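Local coordinates for HI1317 (PDB 1JOV), which probably interconverts the alpha and beta anomers of D-glucose 6-phosphate, a sugar-phosphate epimerase reaction, at residues A[89-93]-A[94-98]; A[237-240]-A[241-244]; A[255-258]-A[259-262]. One frame throughout, in Å; residues are numbered along the deposited sequence.

Overall arrangement
All three contacts are local, each between residues a few positions apart on one continuous run of chain; none touches another, and all are partly buried. Contact 1 (89-98) comes nearest to a predicted active-site residue, through Arg92, and leads into strand 97-104; a tryptophan and two arginines do its work, one arginine holding a sulfate. Contact 3 (255-262) reaches the same eight-stranded sheet through strand 261-268, at a turn with an exposed tip closed by a carboxylate. Contact 2 (237-244), about 33 Å from contact 3 between centres, is chiefly backbone bonding in a 3-10 turn before strand 244-251; Gly240 and Met244 are buried, Glu238, Thr239 and Lys243 exposed.

Contact 1 (A[89-93]-A[94-98]). With SO4 (sulfate ion), chain B.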
ATOM      1  N   GLY A  89     -12.090  -7.273   1.726  1.00 22.49           N
ATOM      2  CA  GLY A  89     -12.996  -6.782   0.702  1.00 19.33           C
ATOM      3  C   GLY A  89     -12.625  -7.171  -0.728  1.00 21.66           C
ATOM      4  O   GLY A  89     -11.818  -8.077  -0.915  1.00 25.54           O
ATOM      5  N   THR A  90     -13.251  -6.517  -1.727  1.00 19.66           N
ATOM      6  CA  THR A  90     -13.126  -6.992  -3.095  1.00 19.16           C
ATOM      7  C   THR A  90     -12.307  -6.073  -3.961  1.00 23.11           C
ATOM      8  O   THR A  90     -11.931  -6.413  -5.082  1.00 22.32           O
ATOM      9  CB  THR A  90     -14.545  -7.120  -3.729  1.00 25.19           C
ATOM     10  OG1 THR A  90     -15.216  -5.849  -3.638  1.00 26.77           O
ATOM     11  CG2 THR A  90     -15.512  -8.072  -2.891  1.00 27.11           C
ATOM     12  N   ALA A  91     -12.030  -4.892  -3.467  1.00 18.26           N
ATOM     13  CA  ALA A  91     -11.282  -3.979  -4.281  1.00 19.36           C
ATOM     14  C   ALA A  91      -9.944  -4.544  -4.825  1.00 14.30           C
ATOM     15  O   ALA A  91      -9.578  -4.279  -5.961  1.00 17.03           O
ATOM     16  CB  ALA A  91     -10.995  -2.702  -3.492  1.00 19.43           C
ATOM     17  N   ARG A  92      -9.250  -5.312  -4.007  1.00 14.91           N
ATOM     18  CA  ARG A  92      -7.892  -5.653  -4.350  1.00 13.97           C
ATOM     19  C   ARG A  92      -7.817  -6.896  -5.298  1.00 23.10           C
ATOM     20  O   ARG A  92      -6.729  -7.244  -5.762  1.00 20.83           O
ATOM     21  CB  ARG A  92      -7.133  -5.938  -3.062  1.00 15.72           C
ATOM     22  CG  ARG A  92      -7.591  -7.223  -2.302  1.00 20.31           C
ATOM     23  CD  ARG A  92      -6.751  -7.396  -1.082  1.00 18.18           C
ATOM     24  NE  ARG A  92      -7.211  -8.584  -0.320  1.00 21.36           N
ATOM     25  CZ  ARG A  92      -6.475  -9.301   0.533  1.00 23.33           C
ATOM     26  NH1 ARG A  92      -5.238  -8.994   0.803  1.00 26.19           N
ATOM     27  NH2 ARG A  92      -7.076 -10.341   1.185  1.00 25.22           N
ATOM     28  N   ILE A  93      -8.980  -7.495  -5.491  1.00 18.14           N
ATOM     29  CA  ILE A  93      -9.153  -8.627  -6.413  1.00 21.50           C
ATOM     30  C   ILE A  93      -9.954  -8.398  -7.677  1.00 27.92           C
ATOM     31  O   ILE A  93     -10.316  -9.365  -8.367  1.00 27.59           O
ATOM     32  CB  ILE A  93      -9.702  -9.827  -5.647  1.00 19.51           C
ATOM     33  CG1 ILE A  93     -10.992  -9.520  -4.967  1.00 21.91           C
ATOM     34  CG2 ILE A  93      -8.614 -10.269  -4.768  1.00 26.82           C
ATOM     35  CD1 ILE A  93     -11.799 -10.863  -4.423  1.00 30.62           C
ATOM     36  N   ARG A  94     -10.268  -7.134  -7.982  1.00 17.05           N
ATOM     37  CA  ARG A  94     -11.063  -6.717  -9.116  1.00 14.89           C
ATOM     38  C   ARG A  94     -10.193  -5.776 -10.027  1.00 17.58           C
ATOM     39  O   ARG A  94      -9.255  -5.209  -9.544  1.00 20.54           O
ATOM     40  CB  ARG A  94     -12.287  -5.941  -8.690  1.00 20.50           C
ATOM     41  CG  ARG A  94     -13.307  -6.814  -7.925  1.00 25.05           C
ATOM     42  CD  ARG A  94     -14.390  -6.048  -7.033  1.00 23.25           C
ATOM     43  NE  ARG A  94     -15.151  -5.076  -7.796  1.00 26.86           N
ATOM     44  CZ  ARG A  94     -15.894  -4.117  -7.262  1.00 23.38           C
ATOM     45  NH1 ARG A  94     -15.971  -3.983  -5.927  1.00 20.89           N
ATOM     46  NH2 ARG A  94     -16.561  -3.269  -8.078  1.00 28.15           N
ATOM     47  N   LEU A  95     -10.395  -5.850 -11.320  1.00 17.90           N
ATOM     48  CA  LEU A  95      -9.631  -5.059 -12.264  1.00 19.47           C
ATOM     49  C   LEU A  95     -10.198  -3.636 -12.197  1.00 17.16           C
ATOM     50  O   LEU A  95     -11.405  -3.421 -12.323  1.00 21.57           O
ATOM     51  CB  LEU A  95      -9.897  -5.488 -13.749  1.00 20.18           C
ATOM     52  CG  LEU A  95      -8.992  -6.652 -14.007  1.00 29.46           C
ATOM     53  CD1 LEU A  95      -9.470  -7.416 -15.280  1.00 28.33           C
ATOM     54  CD2 LEU A  95      -7.635  -6.114 -14.193  1.00 29.67           C
ATOM     55  N   TRP A  96      -9.288  -2.703 -12.061  1.00 15.85           N
ATOM     56  CA  TRP A  96      -9.613  -1.269 -12.234  1.00 17.59           C
ATOM     57  C   TRP A  96      -9.185  -0.786 -13.642  1.00 20.02           C
ATOM     58  O   TRP A  96      -8.319  -1.435 -14.285  1.00 20.58           O
ATOM     59  CB  TRP A  96      -8.873  -0.485 -11.174  1.00 16.15           C
ATOM     60  CG  TRP A  96      -9.236  -0.809  -9.747  1.00 13.09           C
ATOM     61  CD1 TRP A  96      -9.279  -2.061  -9.070  1.00 17.96           C
ATOM     62  CD2 TRP A  96      -9.485   0.188  -8.725  1.00 15.81           C
ATOM     63  NE1 TRP A  96      -9.614  -1.846  -7.760  1.00 19.99           N
ATOM     64  CE2 TRP A  96      -9.748  -0.474  -7.539  1.00 15.74           C
ATOM     65  CE3 TRP A  96      -9.587   1.577  -8.760  1.00 15.12           C
ATOM     66  CZ2 TRP A  96      -9.965   0.181  -6.333  1.00 15.40           C
ATOM     67  CZ3 TRP A  96      -9.857   2.291  -7.560  1.00 16.38           C
ATOM     68  CH2 TRP A  96     -10.107   1.571  -6.352  1.00 15.95           C
ATOM     69  N   GLN A  97      -9.653   0.390 -14.035  1.00 17.78           N
ATOM     70  CA  GLN A  97      -9.250   0.971 -15.297  1.00 17.47           C
ATOM     71  C   GLN A  97      -8.389   2.212 -15.057  1.00 17.41           C
ATOM     72  O   GLN A  97      -8.586   2.939 -14.116  1.00 21.82           O
ATOM     73  CB  GLN A  97     -10.477   1.381 -16.094  1.00 21.41           C
ATOM     74  CG  GLN A  97     -11.226   0.169 -16.731  1.00 25.85           C
ATOM     75  CD  GLN A  97     -11.906  -0.678 -15.689  1.00 21.61           C
ATOM     76  OE1 GLN A  97     -11.776  -1.956 -15.686  1.00 24.42           O
ATOM     77  NE2 GLN A  97     -12.640  -0.044 -14.785  1.00 19.86           N
ATOM     78  N   LEU A  98      -7.418   2.444 -15.959  1.00 16.12           N
ATOM     79  CA  LEU A  98      -6.602   3.677 -15.920  1.00 15.83           C
ATOM     80  C   LEU A  98      -7.464   4.734 -16.632  1.00 18.56           C
ATOM     81  O   LEU A  98      -7.743   4.628 -17.857  1.00 18.89           O
ATOM     82  CB  LEU A  98      -5.335   3.447 -16.701  1.00 17.47           C
ATOM     83  CG  LEU A  98      -4.456   4.697 -16.859  1.00 18.61           C
ATOM     84  CD1 LEU A  98      -3.778   5.107 -15.557  1.00 19.21           C
ATOM     85  CD2 LEU A  98      -3.370   4.400 -17.928  1.00 23.98           C
TER
HETATM   86  S   SO4 B 280      -4.384 -11.712   3.354  1.00 53.11           S
HETATM   87  O1  SO4 B 280      -3.694 -10.721   2.551  1.00 39.79           O
HETATM   88  O2  SO4 B 280      -4.924 -10.995   4.470  1.00 43.29           O
HETATM   89  O3  SO4 B 280      -3.480 -12.789   3.815  1.00 45.87           O
HETATM   90  O4  SO4 B 280      -5.374 -12.374   2.548  1.00 39.75           O
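The indole of Trp96 meets the carbonyl of Ala91 edge-on: NE1 donates to Ala91 O at 3.0 Å, the oxygen lying in the ring plane. The bond is nearly straight (N-H...O 164°). On the oxygen's side the donor is tilted 26° from the carbonyl plane. Further round the same ring, CZ2 rests against Ala91 CB at 4.2 Å. The guanidinium of Arg94 is likewise used at its edge, where NH1 gives a 3.0 Å bond to Thr90 OG1. A bend at chi3 (56°) folds the Arg94 chain back over the preceding turn, setting CD 3.5 Å from Thr90 CB and leaving the two side chains oblique to each other. The stronger hold on this guanidinium comes from Glu122, which forms a salt bridge with NH1, while NH2 donates to Phe115 O; three partners thus fix its rotation.

The chain here makes a short 3-10 turn at 91-92 and then runs into strand 97-104, an outer strand of the eight-stranded sheet in this galactose mutarotase-like beta fold. Strands 107-115 and 121-129 supply residues that pack on Trp96. Arg92 points away from these contacts, extended from CG to NE, and presents two nitrogens in fork fashion to the sulfate: NH1 to O1 at 2.9 Å and NH2 to O4 at 3.0 Å, with the sulfur near the guanidinium plane. The ion probably comes from the crystallisation liquor, but Arg70 binds it too, and with a phosphorylated substrate likely, the arginine pair may mark a phosphate site. The side chain of Arg92 is about 6 Å from that of His150, a predicted active-site residue.

Contact 2 (A[237-240]-A[241-244]); sequences SETG and YQKM
A water bridges the two ends of this turn, accepting from Tyr241 N at 2.7 Å and donating to Ser237 O. It sits at the edge of the Tyr241 ring, while Gln242 CG lies over one face, 3.6 Å above the plane and displaced toward the rim. Gln242 N in turn donates to Thr239 O at 3.2 Å, its N-H coming from above the carbonyl plane, 44° out of it; CB and CG of Gln242 are merely neighbours of that oxygen. A second bond joins the side chains of the same pair: Gln242 NE2 donates to Thr239 OG1 at 3.0 Å, bent to 136° and with the hydroxyl somewhat out of the amide plane. Thr239 contributes by carrying OG1 opposite its own backbone N (chi1 179°), while the glutamine chain stays extended beyond CG and crosses the threonine at about a right angle.

One residue on, Lys243 N donates to Gly240 O at 3.1 Å, again from above the carbonyl plane. These two successive i to i+3 backbone bonds are those of a 3-10 turn, which here lies in the connection from strand 222-227 and delivers the chain to strand 244-251 of the seven-stranded sheet. Gly240 O also has Met244 CG 3.4 Å away.

Just upstream, Ser237 fits an ST turn through its hydroxyl and the N-H of Thr239, although the hydroxyl's position is uncertain. From the preceding loop, Trp229 and His230 bring their rings against Tyr241.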
ATOM      1  N   SER A 237       7.309 -16.069   1.408  1.00 30.40           N
ATOM      2  CA  SER A 237       8.349 -17.105   1.608  1.00 39.85           C
ATOM      3  C   SER A 237       8.553 -17.185   3.074  1.00 39.30           C
ATOM      4  O   SER A 237       8.015 -16.409   3.861  1.00 42.81           O
ATOM      5  CB  SER A 237       9.634 -16.625   0.964  1.00 27.44           C
ATOM      6  OG  SER A 237      10.272 -15.806   1.902  1.00 30.57           O
ATOM      7  N   GLU A 238       9.397 -18.128   3.531  1.00 48.26           N
ATOM      8  CA  GLU A 238       9.588 -18.260   4.969  1.00 37.24           C
ATOM      9  C   GLU A 238      10.506 -17.204   5.529  1.00 32.28           C
ATOM     10  O   GLU A 238      10.549 -16.938   6.745  1.00 39.66           O
ATOM     11  CB  GLU A 238      10.221 -19.628   5.209  1.00 55.80           C
ATOM     12  CG  GLU A 238       9.822 -20.298   6.504  1.00 50.97           C
ATOM     13  CD  GLU A 238      10.453 -21.662   6.588  1.00 72.30           C
ATOM     14  OE1 GLU A 238      11.609 -21.727   7.067  1.00 49.35           O
ATOM     15  OE2 GLU A 238       9.811 -22.639   6.136  1.00 65.43           O
ATOM     16  N   THR A 239      11.142 -16.468   4.636  1.00 34.11           N
ATOM     17  CA  THR A 239      12.121 -15.421   4.941  1.00 33.34           C
ATOM     18  C   THR A 239      11.625 -13.979   4.614  1.00 24.92           C
ATOM     19  O   THR A 239      12.313 -13.007   4.923  1.00 28.06           O
ATOM     20  CB  THR A 239      13.387 -15.735   4.130  1.00 34.42           C
ATOM     21  OG1 THR A 239      14.378 -14.721   4.383  1.00 45.18           O
ATOM     22  CG2 THR A 239      13.049 -15.774   2.641  1.00 32.07           C
ATOM     23  N   GLY A 240      10.461 -13.890   3.990  1.00 30.11           N
ATOM     24  CA  GLY A 240       9.885 -12.620   3.594  1.00 35.33           C
ATOM     25  C   GLY A 240       9.763 -11.605   4.710  1.00 28.50           C
ATOM     26  O   GLY A 240       9.984 -10.441   4.462  1.00 26.12           O
ATOM     27  N   TYR A 241       9.376 -11.995   5.931  1.00 28.53           N
ATOM     28  CA  TYR A 241       9.119 -10.972   6.948  1.00 28.52           C
ATOM     29  C   TYR A 241      10.333 -10.106   7.249  1.00 23.49           C
ATOM     30  O   TYR A 241      10.180  -9.008   7.788  1.00 27.48           O
ATOM     31  CB  TYR A 241       8.660 -11.579   8.309  1.00 27.78           C
ATOM     32  CG  TYR A 241       9.830 -12.142   9.145  1.00 40.71           C
ATOM     33  CD1 TYR A 241      10.313 -13.427   8.922  1.00 28.80           C
ATOM     34  CD2 TYR A 241      10.436 -11.430  10.156  1.00 36.00           C
ATOM     35  CE1 TYR A 241      11.344 -13.986   9.665  1.00 26.86           C
ATOM     36  CE2 TYR A 241      11.470 -11.975  10.919  1.00 62.33           C
ATOM     37  CZ  TYR A 241      11.919 -13.258  10.664  1.00 47.40           C
ATOM     38  OH  TYR A 241      12.945 -13.807  11.414  1.00 71.36           O
ATOM     39  N   GLN A 242      11.531 -10.581   6.913  1.00 35.91           N
ATOM     40  CA  GLN A 242      12.720  -9.856   7.301  1.00 28.85           C
ATOM     41  C   GLN A 242      12.948  -8.617   6.505  1.00 31.87           C
ATOM     42  O   GLN A 242      13.706  -7.733   6.929  1.00 33.98           O
ATOM     43  CB  GLN A 242      13.959 -10.763   7.087  1.00 32.75           C
ATOM     44  CG  GLN A 242      13.920 -12.010   7.901  1.00 37.90           C
ATOM     45  CD  GLN A 242      15.252 -12.725   7.896  1.00 67.60           C
ATOM     46  OE1 GLN A 242      15.954 -12.735   8.903  1.00 39.08           O
ATOM     47  NE2 GLN A 242      15.595 -13.350   6.767  1.00 41.61           N
ATOM     48  N   LYS A 243      12.271  -8.510   5.351  1.00 30.74           N
ATOM     49  CA  LYS A 243      12.570  -7.405   4.446  1.00 22.54           C
ATOM     50  C   LYS A 243      11.364  -6.492   4.254  1.00 28.87           C
ATOM     51  O   LYS A 243      11.386  -5.614   3.372  1.00 29.85           O
ATOM     52  CB  LYS A 243      13.053  -7.939   3.071  1.00 25.99           C
ATOM     53  CG  LYS A 243      14.341  -8.791   3.118  1.00 31.47           C
ATOM     54  CD  LYS A 243      15.630  -8.013   3.143  1.00 48.33           C
ATOM     55  CE  LYS A 243      16.792  -8.980   2.892  1.00 62.61           C
ATOM     56  NZ  LYS A 243      16.708 -10.259   3.698  1.00 43.54           N
ATOM     57  N   MET A 244      10.369  -6.622   5.119  1.00 26.14           N
ATOM     58  CA  MET A 244       9.124  -5.836   4.947  1.00 26.10           C
ATOM     59  C   MET A 244       8.586  -5.388   6.309  1.00 29.56           C
ATOM     60  O   MET A 244       8.944  -5.903   7.379  1.00 26.61           O
ATOM     61  CB  MET A 244       8.069  -6.649   4.234  1.00 22.92           C
ATOM     62  CG  MET A 244       7.737  -7.939   4.900  1.00 26.89           C
ATOM     63  SD  MET A 244       6.606  -7.839   6.247  1.00 33.55           S
ATOM     64  CE  MET A 244       5.204  -7.954   5.283  1.00 31.90           C
TER
HETATM   65  O   HOH W   1       7.999 -14.322   6.167  1.00 37.29           O

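Contact 3 (A[255-258]-A[259-262])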
ATOM      1  N   LEU A 255     -15.853   5.464   9.819  1.00 25.44           N
ATOM      2  CA  LEU A 255     -16.176   5.035   8.423  1.00 23.04           C
ATOM      3  C   LEU A 255     -16.007   6.109   7.401  1.00 27.49           C
ATOM      4  O   LEU A 255     -15.925   7.316   7.762  1.00 24.84           O
ATOM      5  CB  LEU A 255     -17.578   4.521   8.373  1.00 21.94           C
ATOM      6  CG  LEU A 255     -17.859   3.280   9.239  1.00 34.31           C
ATOM      7  CD1 LEU A 255     -19.293   2.697   8.992  1.00 33.47           C
ATOM      8  CD2 LEU A 255     -16.821   2.228   9.048  1.00 28.12           C
ATOM      9  N   LEU A 256     -15.939   5.711   6.102  1.00 19.68           N
ATOM     10  CA  LEU A 256     -15.898   6.670   5.006  1.00 21.17           C
ATOM     11  C   LEU A 256     -17.258   6.794   4.417  1.00 27.19           C
ATOM     12  O   LEU A 256     -17.935   5.760   4.159  1.00 26.51           O
ATOM     13  CB  LEU A 256     -15.013   6.162   3.866  1.00 21.31           C
ATOM     14  CG  LEU A 256     -13.561   6.227   4.186  1.00 20.53           C
ATOM     15  CD1 LEU A 256     -12.737   5.307   3.187  1.00 24.20           C
ATOM     16  CD2 LEU A 256     -12.984   7.646   4.033  1.00 21.03           C
ATOM     17  N   GLU A 257     -17.698   8.031   4.146  1.00 24.54           N
ATOM     18  CA  GLU A 257     -18.945   8.255   3.502  1.00 23.59           C
ATOM     19  C   GLU A 257     -18.676   8.646   2.026  1.00 20.74           C
ATOM     20  O   GLU A 257     -17.534   8.993   1.671  1.00 23.39           O
ATOM     21  CB  GLU A 257     -19.802   9.315   4.258  1.00 28.40           C
ATOM     22  CG  GLU A 257     -20.439   8.841   5.553  1.00 34.85           C
ATOM     23  CD  GLU A 257     -21.337   7.603   5.446  1.00 36.50           C
ATOM     24  OE1 GLU A 257     -22.173   7.473   4.529  1.00 37.66           O
ATOM     25  OE2 GLU A 257     -21.235   6.749   6.342  1.00 43.36           O
ATOM     26  N   PHE A 258     -19.759   8.716   1.249  1.00 26.85           N
ATOM     27  CA  PHE A 258     -19.647   8.965  -0.178  1.00 20.72           C
ATOM     28  C   PHE A 258     -18.731  10.183  -0.423  1.00 23.00           C
ATOM     29  O   PHE A 258     -18.932  11.181   0.232  1.00 25.61           O
ATOM     30  CB  PHE A 258     -21.025   9.201  -0.732  1.00 32.03           C
ATOM     31  CG  PHE A 258     -21.070   9.375  -2.188  1.00 23.11           C
ATOM     32  CD1 PHE A 258     -20.905  10.648  -2.738  1.00 30.99           C
ATOM     33  CD2 PHE A 258     -21.322   8.275  -3.081  1.00 24.97           C
ATOM     34  CE1 PHE A 258     -20.958  10.867  -4.118  1.00 32.18           C
ATOM     35  CE2 PHE A 258     -21.353   8.559  -4.466  1.00 22.68           C
ATOM     36  CZ  PHE A 258     -21.175   9.836  -4.973  1.00 27.38           C
ATOM     37  N   GLY A 259     -17.724  10.097  -1.287  1.00 21.62           N
ATOM     38  CA  GLY A 259     -16.851  11.216  -1.609  1.00 19.90           C
ATOM     39  C   GLY A 259     -15.756  11.552  -0.671  1.00 20.45           C
ATOM     40  O   GLY A 259     -14.898  12.376  -1.034  1.00 21.96           O
ATOM     41  N   GLU A 260     -15.650  10.856   0.470  1.00 17.36           N
ATOM     42  CA  GLU A 260     -14.555  11.065   1.383  1.00 17.59           C
ATOM     43  C   GLU A 260     -13.317  10.292   0.948  1.00 22.59           C
ATOM     44  O   GLU A 260     -13.433   9.235   0.343  1.00 24.54           O
ATOM     45  CB  GLU A 260     -14.917  10.704   2.788  1.00 23.10           C
ATOM     46  CG  GLU A 260     -16.089  11.571   3.354  1.00 23.88           C
ATOM     47  CD  GLU A 260     -16.321  11.357   4.834  1.00 35.77           C
ATOM     48  OE1 GLU A 260     -16.233  10.221   5.325  1.00 28.15           O
ATOM     49  OE2 GLU A 260     -16.548  12.321   5.555  1.00 32.77           O
ATOM     50  N   SER A 261     -12.162  10.848   1.118  1.00 21.24           N
ATOM     51  CA  SER A 261     -10.962  10.140   0.768  1.00 26.29           C
ATOM     52  C   SER A 261     -10.012   9.895   1.919  1.00 25.12           C
ATOM     53  O   SER A 261     -10.181  10.485   3.029  1.00 21.22           O
ATOM     54  CB  SER A 261     -10.251  10.920  -0.322  1.00 30.22           C
ATOM     55  OG  SER A 261      -9.956  12.166   0.229  1.00 30.20           O
ATOM     56  N   LEU A 262      -8.996   9.065   1.698  1.00 20.64           N
ATOM     57  CA  LEU A 262      -7.961   8.906   2.661  1.00 21.71           C
ATOM     58  C   LEU A 262      -6.708   8.759   1.814  1.00 24.56           C
ATOM     59  O   LEU A 262      -6.746   8.192   0.722  1.00 20.04           O
ATOM     60  CB  LEU A 262      -8.237   7.765   3.635  1.00 29.17           C
ATOM     61  CG  LEU A 262      -7.828   6.336   3.231  1.00 21.10           C
ATOM     62  CD1 LEU A 262      -7.847   5.412   4.437  1.00 22.76           C
ATOM     63  CD2 LEU A 262      -8.755   5.798   2.141  1.00 24.86           C
TER
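Glu260 reaches back across the turn with its carboxylate: OE1 accepts from the backbone N of Glu257 at 2.9 Å, a nearly straight bond (166°) that arrives from above the carboxylate plane. The backbone answers in the other direction, Glu260 N donating to Glu257 O, also at 2.9 Å, so residues 257 and 260 are clasped by two bonds, one from a side chain and one purely backbone. With CG beside its own N (chi1 -62°) and the rest of the chain extended, the side chain of Glu260 reaches from Glu257 O, which its CB and CG pass at 3.3 and 3.4 Å, to Glu257 N.

One branch of Leu256, CD2, lies 3.8 Å from Glu260 CB; the other, CD1, meets Leu262 CD2 at 4.1 Å, the two leucines crossing at about a right angle. Both leucines are buried, in contrast to the exposed residues at the tip.

A second shell steadies the first. Arg251 forms a salt bridge with Glu260 OE1 through NH2, and the same nitrogen donates to Leu255 O, linking the carboxylate to the incoming strand; a positive charge here would probably help keep Glu260 ionised. Leu256 and Leu262 also pack on Arg251 and on Ala147 of strand 145-154. At the tip the Phe258 ring meets Tyr140 edge-to-face.

Gly259 has the positive phi (80°) expected at the third position of a type II beta turn, and the run from Glu257 to Glu260 is such a turn, joining short strand 255-256 to strand 261-268 of the eight-stranded antiparallel sheet.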